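Local coordinates for leucine aminopeptidase 2, chloroplastic (Streptomyces sp. BC16019, PDB 5LHJ), which is a manganese-binding M17 aminopeptidase of bottromycin maturation that probably removes unsubstituted amino acids from the N-terminal ends of peptides, at residues D366-V371 with A454-A459; H419-L424 with F447-V452; P238-L243 with H310-E315. One frame throughout, in Å; residues are numbered along the deposited sequence.

Contact 1: residues D366-V371 with A454-A459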
loop_
_atom_site.group_PDB
_atom_site.type_symbol
_atom_site.label_atom_id
_atom_site.label_comp_id
_atom_site.label_asym_id
_atom_site.label_seq_id
_atom_site.Cartn_x
_atom_site.Cartn_y
_atom_site.Cartn_z
ATOM N N ASP A 366 25.520 10.400 -39.629
ATOM C CA ASP A 366 24.382 10.704 -40.472
ATOM C C ASP A 366 23.078 10.371 -39.755
ATOM O O ASP A 366 22.044 10.909 -40.126
ATOM C CB ASP A 366 24.432 9.899 -41.777
ATOM C CG ASP A 366 25.605 10.282 -42.659
ATOM O OD1 ASP A 366 25.555 11.370 -43.270
ATOM O OD2 ASP A 366 26.570 9.488 -42.744
ATOM N N LEU A 367 23.136 9.467 -38.768
ATOM C CA LEU A 367 21.952 8.955 -38.071
ATOM C C LEU A 367 22.380 8.496 -36.677
ATOM O O LEU A 367 23.467 7.955 -36.529
ATOM C CB LEU A 367 21.363 7.761 -38.847
ATOM C CG LEU A 367 20.529 6.727 -38.065
ATOM C CD1 LEU A 367 19.180 7.316 -37.700
ATOM C CD2 LEU A 367 20.333 5.431 -38.813
ATOM N N VAL A 368 21.535 8.709 -35.672
ATOM C CA VAL A 368 21.800 8.194 -34.319
ATOM C C VAL A 368 20.628 7.344 -33.842
ATOM O O VAL A 368 19.488 7.787 -33.904
ATOM C CB VAL A 368 22.056 9.341 -33.318
ATOM C CG1 VAL A 368 22.252 8.808 -31.896
ATOM C CG2 VAL A 368 23.271 10.146 -33.759
ATOM N N VAL A 369 20.910 6.139 -33.355
ATOM C CA VAL A 369 19.881 5.255 -32.797
ATOM C C VAL A 369 20.267 4.942 -31.356
ATOM O O VAL A 369 21.369 4.478 -31.116
ATOM C CB VAL A 369 19.741 3.944 -33.594
ATOM C CG1 VAL A 369 18.732 2.992 -32.926
ATOM C CG2 VAL A 369 19.330 4.235 -35.031
ATOM N N ASP A 370 19.375 5.213 -30.401
ATOM C CA ASP A 370 19.624 4.805 -29.018
ATOM C C ASP A 370 18.766 3.603 -28.654
ATOM O O ASP A 370 17.658 3.438 -29.173
ATOM C CB ASP A 370 19.476 5.958 -28.028
ATOM C CG ASP A 370 18.056 6.257 -27.675
ATOM O OD1 ASP A 370 17.445 5.486 -26.876
ATOM O OD2 ASP A 370 17.551 7.286 -28.154
ATOM N N VAL A 371 19.323 2.758 -27.786
ATOM C CA VAL A 371 18.668 1.550 -27.305
ATOM C C VAL A 371 18.806 1.536 -25.794
ATOM O O VAL A 371 19.921 1.658 -25.266
ATOM C CB VAL A 371 19.325 0.267 -27.882
ATOM C CG1 VAL A 371 18.509 -0.965 -27.517
ATOM C CG2 VAL A 371 19.479 0.360 -29.393
ATOM N N ALA A 454 20.171 19.488 -33.951
ATOM C CA ALA A 454 19.237 19.875 -35.012
ATOM C C ALA A 454 19.628 19.263 -36.345
ATOM O O ALA A 454 20.798 19.284 -36.722
ATOM C CB ALA A 454 19.200 21.401 -35.136
ATOM N N GLY A 455 18.656 18.670 -37.036
ATOM C CA GLY A 455 18.900 18.115 -38.364
ATOM C C GLY A 455 19.420 16.689 -38.458
ATOM O O GLY A 455 19.541 16.169 -39.569
ATOM N N VAL A 456 19.726 16.043 -37.324
ATOM C CA VAL A 456 20.271 14.679 -37.333
ATOM C C VAL A 456 19.124 13.671 -37.163
ATOM O O VAL A 456 18.421 13.726 -36.144
ATOM C CB VAL A 456 21.308 14.478 -36.200
ATOM C CG1 VAL A 456 21.834 13.053 -36.190
ATOM C CG2 VAL A 456 22.464 15.474 -36.346
ATOM N N PRO A 457 18.918 12.763 -38.150
ATOM C CA PRO A 457 17.893 11.728 -37.995
ATOM C C PRO A 457 18.179 10.836 -36.799
ATOM O O PRO A 457 19.337 10.481 -36.549
ATOM C CB PRO A 457 17.971 10.930 -39.299
ATOM C CG PRO A 457 18.571 11.861 -40.281
ATOM C CD PRO A 457 19.484 12.769 -39.514
ATOM N N TRP A 458 17.127 10.487 -36.065
ATOM C CA TRP A 458 17.276 9.784 -34.800
ATOM C C TRP A 458 16.109 8.854 -34.547
ATOM O O TRP A 458 14.968 9.169 -34.896
ATOM C CB TRP A 458 17.414 10.814 -33.670
ATOM C CG TRP A 458 17.130 10.341 -32.268
ATOM C CD1 TRP A 458 17.965 9.630 -31.439
ATOM C CD2 TRP A 458 15.935 10.581 -31.524
ATOM N NE1 TRP A 458 17.342 9.400 -30.228
ATOM C CE2 TRP A 458 16.098 9.986 -30.256
ATOM C CE3 TRP A 458 14.730 11.239 -31.811
ATOM C CZ2 TRP A 458 15.104 10.038 -29.278
ATOM C CZ3 TRP A 458 13.731 11.281 -30.826
ATOM C CH2 TRP A 458 13.929 10.681 -29.590
ATOM N N ALA A 459 16.418 7.702 -33.952
ATOM C CA ALA A 459 15.413 6.782 -33.445
ATOM C C ALA A 459 15.797 6.319 -32.043
ATOM O O ALA A 459 16.980 6.205 -31.710
ATOM C CB ALA A 459 15.248 5.577 -34.373
#
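Val368 and Val369 pair with Trp458 and Ala459 as neighbouring parallel strands, a worked example of how a backbone ladder can be finished by a side-chain bond. The tight part lies in the middle. Val368 N donates to Pro457 O at 3.0 Å, Val368 O accepts from Ala459 N at 3.1 Å, and Ala459 O takes Asp370 N at 2.9 Å. All three carbonyls are approached by an alpha carbon as well: Leu367 CA sits close to Pro457 O, Trp458 CA to Val368 O, and Val369 CA to Ala459 O.

On the face carrying Val368 and Trp458, the indole leaves the strand with CG anti to the backbone N (chi1 161°). Trp458 NE1 meets Asp370 OD2 at 3.0 Å, with OD2 tilted 20° from the ring plane. Carboxylate and indole planes are 31° apart. The other oxygen, Asp370 OD1, is bound by His460 ND1, so both ends of the carboxylate are held.

The end with Asp366, Val456 and Pro457 is partly exposed and looser: Val456 CG1 only grazes Val368 CG2 at 4.1 Å. Single atoms still come close here, Pro457 CD within 3.2 Å of Asp366 O and Leu367 CD1 within 3.4 Å of Pro457 O. Leu367 and Ala459 both meet Leu396 of helix 394-407. Asp366 itself turns off to Thr255 on the neighbouring strand 255-263.

The pairing thus sets strand 458-462 beside 367-372 within the mixed sheet of the catalytic domain. With the indole N-H on one oxygen and the imidazole on the other, the buried Asp370 carboxylate is fixed in rotation and is probably stabilised as an acceptor for both rings.

Contact 2: residues H419-L424 with F447-V452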
loop_
_atom_site.group_PDB
_atom_site.type_symbol
_atom_site.label_atom_id
_atom_site.label_comp_id
_atom_site.label_asym_id
_atom_site.label_seq_id
_atom_site.Cartn_x
_atom_site.Cartn_y
_atom_site.Cartn_z
ATOM N N HIS A 419 1.910 17.509 -27.211
ATOM C CA HIS A 419 1.210 17.884 -25.982
ATOM C C HIS A 419 1.775 17.250 -24.699
ATOM O O HIS A 419 1.471 17.714 -23.602
ATOM C CB HIS A 419 -0.303 17.664 -26.098
ATOM C CG HIS A 419 -0.718 16.237 -26.276
ATOM N ND1 HIS A 419 -1.201 15.746 -27.473
ATOM C CD2 HIS A 419 -0.762 15.205 -25.402
ATOM C CE1 HIS A 419 -1.519 14.473 -27.323
ATOM N NE2 HIS A 419 -1.259 14.122 -26.076
ATOM N N GLU A 420 2.618 16.222 -24.821
ATOM C CA GLU A 420 3.302 15.689 -23.634
ATOM C C GLU A 420 4.531 16.492 -23.212
ATOM O O GLU A 420 5.049 16.286 -22.105
ATOM C CB GLU A 420 3.651 14.209 -23.824
ATOM C CG GLU A 420 2.436 13.300 -23.716
ATOM C CD GLU A 420 1.797 13.302 -22.329
ATOM O OE1 GLU A 420 2.513 13.393 -21.318
ATOM O OE2 GLU A 420 0.560 13.225 -22.242
ATOM N N ARG A 421 5.000 17.409 -24.057
ATOM C CA ARG A 421 6.146 18.250 -23.690
ATOM C C ARG A 421 5.837 19.142 -22.495
ATOM O O ARG A 421 6.745 19.495 -21.745
ATOM C CB ARG A 421 6.652 19.093 -24.869
ATOM C CG ARG A 421 7.305 18.249 -25.938
ATOM C CD ARG A 421 8.084 19.063 -26.963
ATOM N NE ARG A 421 9.148 18.234 -27.527
ATOM C CZ ARG A 421 10.309 17.947 -26.925
ATOM N NH1 ARG A 421 10.611 18.445 -25.720
ATOM N NH2 ARG A 421 11.177 17.150 -27.539
ATOM N N ARG A 422 4.566 19.475 -22.275
ATOM C CA ARG A 422 4.218 20.261 -21.101
ATOM C C ARG A 422 4.563 19.531 -19.796
ATOM O O ARG A 422 4.789 20.174 -18.771
ATOM C CB ARG A 422 2.745 20.635 -21.102
ATOM C CG ARG A 422 1.825 19.492 -20.801
ATOM C CD ARG A 422 0.388 19.861 -21.145
ATOM N NE ARG A 422 -0.498 19.081 -20.308
ATOM C CZ ARG A 422 -0.792 17.797 -20.477
ATOM N NH1 ARG A 422 -0.312 17.068 -21.491
ATOM N NH2 ARG A 422 -1.594 17.230 -19.607
ATOM N N ASN A 423 4.589 18.200 -19.844
ATOM C CA ASN A 423 4.995 17.391 -18.693
ATOM C C ASN A 423 6.494 17.283 -18.445
ATOM O O ASN A 423 6.906 16.649 -17.479
ATOM C CB ASN A 423 4.336 16.018 -18.757
ATOM C CG ASN A 423 2.855 16.097 -18.440
ATOM O OD1 ASN A 423 2.439 16.909 -17.597
ATOM N ND2 ASN A 423 2.053 15.284 -19.113
ATOM N N LEU A 424 7.296 17.890 -19.305
ATOM C CA LEU A 424 8.718 18.065 -19.056
ATOM C C LEU A 424 9.045 19.358 -18.262
ATOM O O LEU A 424 10.174 19.539 -17.838
ATOM C CB LEU A 424 9.475 18.064 -20.381
ATOM C CG LEU A 424 9.433 16.774 -21.215
ATOM C CD1 LEU A 424 10.235 16.954 -22.487
ATOM C CD2 LEU A 424 9.955 15.602 -20.411
ATOM N N PHE A 447 12.146 13.872 -23.853
ATOM C CA PHE A 447 13.320 14.281 -23.079
ATOM C C PHE A 447 14.599 14.025 -23.882
ATOM O O PHE A 447 15.435 14.942 -24.045
ATOM C CB PHE A 447 13.310 13.534 -21.721
ATOM C CG PHE A 447 14.435 13.877 -20.794
ATOM C CD1 PHE A 447 15.739 13.418 -21.033
ATOM C CD2 PHE A 447 14.195 14.613 -19.639
ATOM C CE1 PHE A 447 16.776 13.719 -20.160
ATOM C CE2 PHE A 447 15.231 14.899 -18.755
ATOM C CZ PHE A 447 16.523 14.461 -19.022
ATOM N N LEU A 448 14.765 12.798 -24.373
ATOM C CA LEU A 448 15.957 12.436 -25.156
ATOM C C LEU A 448 16.063 13.242 -26.448
ATOM O O LEU A 448 17.156 13.645 -26.853
ATOM C CB LEU A 448 15.957 10.946 -25.497
ATOM C CG LEU A 448 16.035 9.951 -24.336
ATOM C CD1 LEU A 448 15.944 8.535 -24.892
ATOM C CD2 LEU A 448 17.296 10.115 -23.512
ATOM N N GLN A 449 14.921 13.473 -27.092
ATOM C CA GLN A 449 14.888 14.218 -28.347
ATOM C C GLN A 449 15.563 15.593 -28.227
ATOM O O GLN A 449 16.222 16.021 -29.174
ATOM C CB GLN A 449 13.454 14.381 -28.847
ATOM C CG GLN A 449 13.348 14.973 -30.249
ATOM C CD GLN A 449 11.915 15.034 -30.750
ATOM O OE1 GLN A 449 10.970 15.099 -29.965
ATOM N NE2 GLN A 449 11.751 15.023 -32.073
ATOM N N ASP A 450 15.402 16.247 -27.070
ATOM C CA ASP A 450 15.991 17.578 -26.787
ATOM C C ASP A 450 17.522 17.600 -27.005
ATOM O O ASP A 450 18.105 18.650 -27.291
ATOM C CB ASP A 450 15.795 17.991 -25.306
ATOM C CG ASP A 450 14.346 18.311 -24.899
ATOM O OD1 ASP A 450 13.428 18.484 -25.724
ATOM O OD2 ASP A 450 14.145 18.394 -23.654
ATOM N N PHE A 451 18.179 16.459 -26.828
ATOM C CA PHE A 451 19.643 16.407 -26.832
ATOM C C PHE A 451 20.248 16.000 -28.171
ATOM O O PHE A 451 21.461 15.978 -28.301
ATOM C CB PHE A 451 20.100 15.477 -25.715
ATOM C CG PHE A 451 19.702 15.970 -24.366
ATOM C CD1 PHE A 451 20.450 16.951 -23.728
ATOM C CD2 PHE A 451 18.547 15.505 -23.747
ATOM C CE1 PHE A 451 20.074 17.429 -22.475
ATOM C CE2 PHE A 451 18.154 15.993 -22.507
ATOM C CZ PHE A 451 18.923 16.946 -21.865
ATOM N N VAL A 452 19.413 15.673 -29.150
ATOM C CA VAL A 452 19.895 15.276 -30.472
ATOM C C VAL A 452 20.008 16.543 -31.296
ATOM O O VAL A 452 19.028 17.269 -31.467
ATOM C CB VAL A 452 18.955 14.271 -31.159
ATOM C CG1 VAL A 452 19.524 13.834 -32.503
ATOM C CG2 VAL A 452 18.751 13.054 -30.270
HETATM O O HOH W 1 8.962 17.004 -30.136
#
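The Arg421 guanidinium meets its partners at the edge: Gln449 OE1, Gln449 CB, Asp450 OD1 and a bridging water all lie near its plane. Another edge contact concerns Phe447, whose ring has Leu424 CD2 near its plane. On the neighbouring guanidinium of Arg422, Asn423 ND2 stands 3.7 Å above one face, offset toward the rim.

A single oxygen takes the ion pair. Arg421 NH1 reaches the syn lone pair of Asp450 OD1 at 2.8 Å, and NH2 adds a weak bond to the same atom; guanidinium and carboxylate are nearly coplanar, 29° apart. Arg421 NH2 also donates to Gln449 OE1 at 3.2 Å, coming from above the amide plane. The water closes a ring, accepting from Arg421 NE at 2.9 Å and donating to Gln449 OE1.

These acceptors belong to the last part of helix 440-449 and the type I beta turn from Gln449 to Val452, and NH2 makes a further weak bond to Leu446 O of the helix. The Arg421 chain, extended from CG to NE, reaches across from segment 419-424. Leu424 CD2 packs on Phe447 CB at 4.2 Å. Asp450 OD2 turns to a second arginine, Arg431, in a salt bridge.

Contact 3: residues P238-L243 with H310-E315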
loop_
_atom_site.group_PDB
_atom_site.type_symbol
_atom_site.label_atom_id
_atom_site.label_comp_id
_atom_site.label_asym_id
_atom_site.label_seq_id
_atom_site.Cartn_x
_atom_site.Cartn_y
_atom_site.Cartn_z
ATOM N N PRO A 238 31.996 5.135 -12.635
ATOM C CA PRO A 238 31.427 4.986 -13.975
ATOM C C PRO A 238 32.510 4.887 -15.052
ATOM O O PRO A 238 33.697 5.132 -14.778
ATOM C CB PRO A 238 30.595 6.259 -14.143
ATOM C CG PRO A 238 31.308 7.272 -13.299
ATOM C CD PRO A 238 31.836 6.506 -12.117
ATOM N N ARG A 239 32.090 4.458 -16.239
ATOM C CA ARG A 239 32.957 4.336 -17.417
ATOM C C ARG A 239 32.180 4.841 -18.612
ATOM O O ARG A 239 30.943 4.786 -18.635
ATOM C CB ARG A 239 33.357 2.871 -17.660
ATOM C CG ARG A 239 34.235 2.242 -16.584
ATOM C CD ARG A 239 35.657 2.788 -16.656
ATOM N NE ARG A 239 36.597 2.199 -15.690
ATOM C CZ ARG A 239 36.891 2.686 -14.484
ATOM N NH1 ARG A 239 36.291 3.782 -14.001
ATOM N NH2 ARG A 239 37.817 2.080 -13.744
ATOM N N TYR A 240 32.900 5.313 -19.620
ATOM C CA TYR A 240 32.298 5.598 -20.915
ATOM C C TYR A 240 33.166 4.965 -21.984
ATOM O O TYR A 240 34.390 5.176 -21.985
ATOM C CB TYR A 240 32.182 7.102 -21.139
ATOM C CG TYR A 240 31.628 7.471 -22.474
ATOM C CD1 TYR A 240 30.295 7.202 -22.797
ATOM C CD2 TYR A 240 32.426 8.095 -23.430
ATOM C CE1 TYR A 240 29.780 7.533 -24.045
ATOM C CE2 TYR A 240 31.922 8.441 -24.674
ATOM C CZ TYR A 240 30.600 8.166 -24.980
ATOM O OH TYR A 240 30.101 8.518 -26.213
ATOM N N VAL A 241 32.536 4.205 -22.880
ATOM C CA VAL A 241 33.261 3.456 -23.918
ATOM C C VAL A 241 32.738 3.834 -25.302
ATOM O O VAL A 241 31.521 3.888 -25.532
ATOM C CB VAL A 241 33.166 1.923 -23.710
ATOM C CG1 VAL A 241 34.040 1.180 -24.728
ATOM C CG2 VAL A 241 33.601 1.558 -22.300
ATOM N N GLU A 242 33.663 4.084 -26.228
ATOM C CA GLU A 242 33.309 4.265 -27.633
ATOM C C GLU A 242 33.972 3.156 -28.442
ATOM O O GLU A 242 35.165 2.875 -28.273
ATOM C CB GLU A 242 33.669 5.670 -28.144
ATOM C CG GLU A 242 32.627 6.695 -27.709
ATOM C CD GLU A 242 32.905 8.132 -28.119
ATOM O OE1 GLU A 242 34.048 8.460 -28.513
ATOM O OE2 GLU A 242 31.968 8.953 -28.019
ATOM N N LEU A 243 33.172 2.532 -29.295
ATOM C CA LEU A 243 33.523 1.280 -29.968
ATOM C C LEU A 243 33.173 1.513 -31.424
ATOM O O LEU A 243 32.004 1.744 -31.723
ATOM C CB LEU A 243 32.695 0.138 -29.341
ATOM C CG LEU A 243 32.859 -1.309 -29.793
ATOM C CD1 LEU A 243 34.244 -1.801 -29.434
ATOM C CD2 LEU A 243 31.818 -2.216 -29.155
ATOM N N HIS A 310 28.379 4.119 -28.528
ATOM C CA HIS A 310 28.595 5.083 -27.453
ATOM C C HIS A 310 27.918 4.496 -26.217
ATOM O O HIS A 310 26.694 4.311 -26.219
ATOM C CB HIS A 310 27.952 6.437 -27.789
ATOM C CG HIS A 310 28.311 6.984 -29.139
ATOM N ND1 HIS A 310 29.305 7.920 -29.322
ATOM C CD2 HIS A 310 27.771 6.772 -30.361
ATOM C CE1 HIS A 310 29.375 8.247 -30.600
ATOM N NE2 HIS A 310 28.446 7.572 -31.250
ATOM N N LEU A 311 28.708 4.167 -25.194
ATOM C CA LEU A 311 28.262 3.289 -24.098
ATOM C C LEU A 311 28.582 3.857 -22.701
ATOM O O LEU A 311 29.664 3.630 -22.162
ATOM C CB LEU A 311 28.889 1.896 -24.257
ATOM C CG LEU A 311 28.589 1.237 -25.621
ATOM C CD1 LEU A 311 29.670 0.277 -26.044
ATOM C CD2 LEU A 311 27.211 0.593 -25.620
ATOM N N PRO A 312 27.627 4.596 -22.100
ATOM C CA PRO A 312 27.777 5.044 -20.712
ATOM C C PRO A 312 27.433 3.930 -19.723
ATOM O O PRO A 312 26.342 3.331 -19.814
ATOM C CB PRO A 312 26.781 6.197 -20.617
ATOM C CG PRO A 312 25.692 5.828 -21.580
ATOM C CD PRO A 312 26.381 5.100 -22.708
ATOM N N LEU A 313 28.356 3.663 -18.798
ATOM C CA LEU A 313 28.263 2.547 -17.858
ATOM C C LEU A 313 28.327 3.057 -16.423
ATOM O O LEU A 313 29.239 3.794 -16.074
ATOM C CB LEU A 313 29.407 1.554 -18.107
ATOM C CG LEU A 313 29.736 1.174 -19.551
ATOM C CD1 LEU A 313 30.868 0.157 -19.577
ATOM C CD2 LEU A 313 28.540 0.585 -20.270
ATOM N N ALA A 314 27.366 2.661 -15.594
ATOM C CA ALA A 314 27.322 3.108 -14.193
ATOM C C ALA A 314 26.407 2.236 -13.357
ATOM O O ALA A 314 25.612 1.472 -13.896
ATOM C CB ALA A 314 26.867 4.562 -14.115
ATOM N N GLU A 315 26.541 2.343 -12.035
ATOM C CA GLU A 315 25.547 1.821 -11.094
ATOM C C GLU A 315 24.735 2.981 -10.512
ATOM O O GLU A 315 25.266 4.064 -10.338
ATOM C CB GLU A 315 26.191 1.075 -9.933
ATOM C CG GLU A 315 26.900 -0.227 -10.256
ATOM C CD GLU A 315 27.319 -0.987 -9.000
ATOM O OE1 GLU A 315 27.428 -0.371 -7.907
ATOM O OE2 GLU A 315 27.551 -2.211 -9.093
#
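Tyr240 crosses from its own strand to run alongside Leu311 and Pro312 on the next, with Pro312 N at its ring edge, illustrating how an antiparallel pair can carry an aromatic side chain to a polar cluster. The backbones are locked by two hydrogen-bonded pairs, Arg239 with Leu313 and Val241 with Leu311; in the first, Leu313 N reaches Arg239 O at 2.8 Å. Between them, Tyr240 and Pro312 form a non-hydrogen-bonded pair.

Tyr240 CB leaves on the face that also bears Glu242, His310 and Pro312, and CG stands anti to the backbone N (chi1 177°). One side of the ring follows the opposite strand: Tyr240 CD1 is 3.7 Å from Leu311 O and approaches Pro312 CB, and CE1 comes next to Leu311 N. At the tip, Tyr240 OH lies beside His310 CB at 3.4 Å and donates to Glu242 OE2 at 2.6 Å.

That oxygen is shared. His310 ND1 gives its hydrogen to Glu242 OE2 at 3.1 Å, from 43° above the carboxylate plane, and the phenol comes from the opposite face. The imidazole of His310 and the carboxylate of Glu242 are 83° apart. Arg356 adds a salt bridge to the same oxygen.

On the face bearing Arg239, Val241, Leu311 and Leu313, the packing across the strands is largely apolar, Val241 CG2 meeting Leu313 CD1 at 4.1 Å. Helices 193-207 and 286-301 cover this face and helix 345-358 the one with Tyr240, His310 and Pro312, so the sheet is layered between helices.

Three donors, one of them the Arg356 guanidinium, converge on a single buried oxygen. Glu242 is therefore likely to remain ionised, and its bonds hold the phenol oxygen in place and probably fix the turn of the imidazole.

Overall arrangement
All three contacts belong to the catalytic domain. Contact 3 comes first along the chain; contacts 1 and 2 follow, both segments of contact 2 falling between the two strands joined in contact 1. Contacts 1 and 3 reach the same mixed sheet with centres about 19 Å apart, and strand 255-263 lies between them, pairing with both 306-316 and 367-372. Contact 2 has its centre about 15 Å from that of contact 1 yet touches it, Trp458 packing on Leu448, Gln449 and Val452. Strand 255-263 also carries the manganese ligand Lys261, whose side chain is about 7 Å from that of Asp370 and 6 Å from that of Pro312, which places both strand pairings near the manganese site.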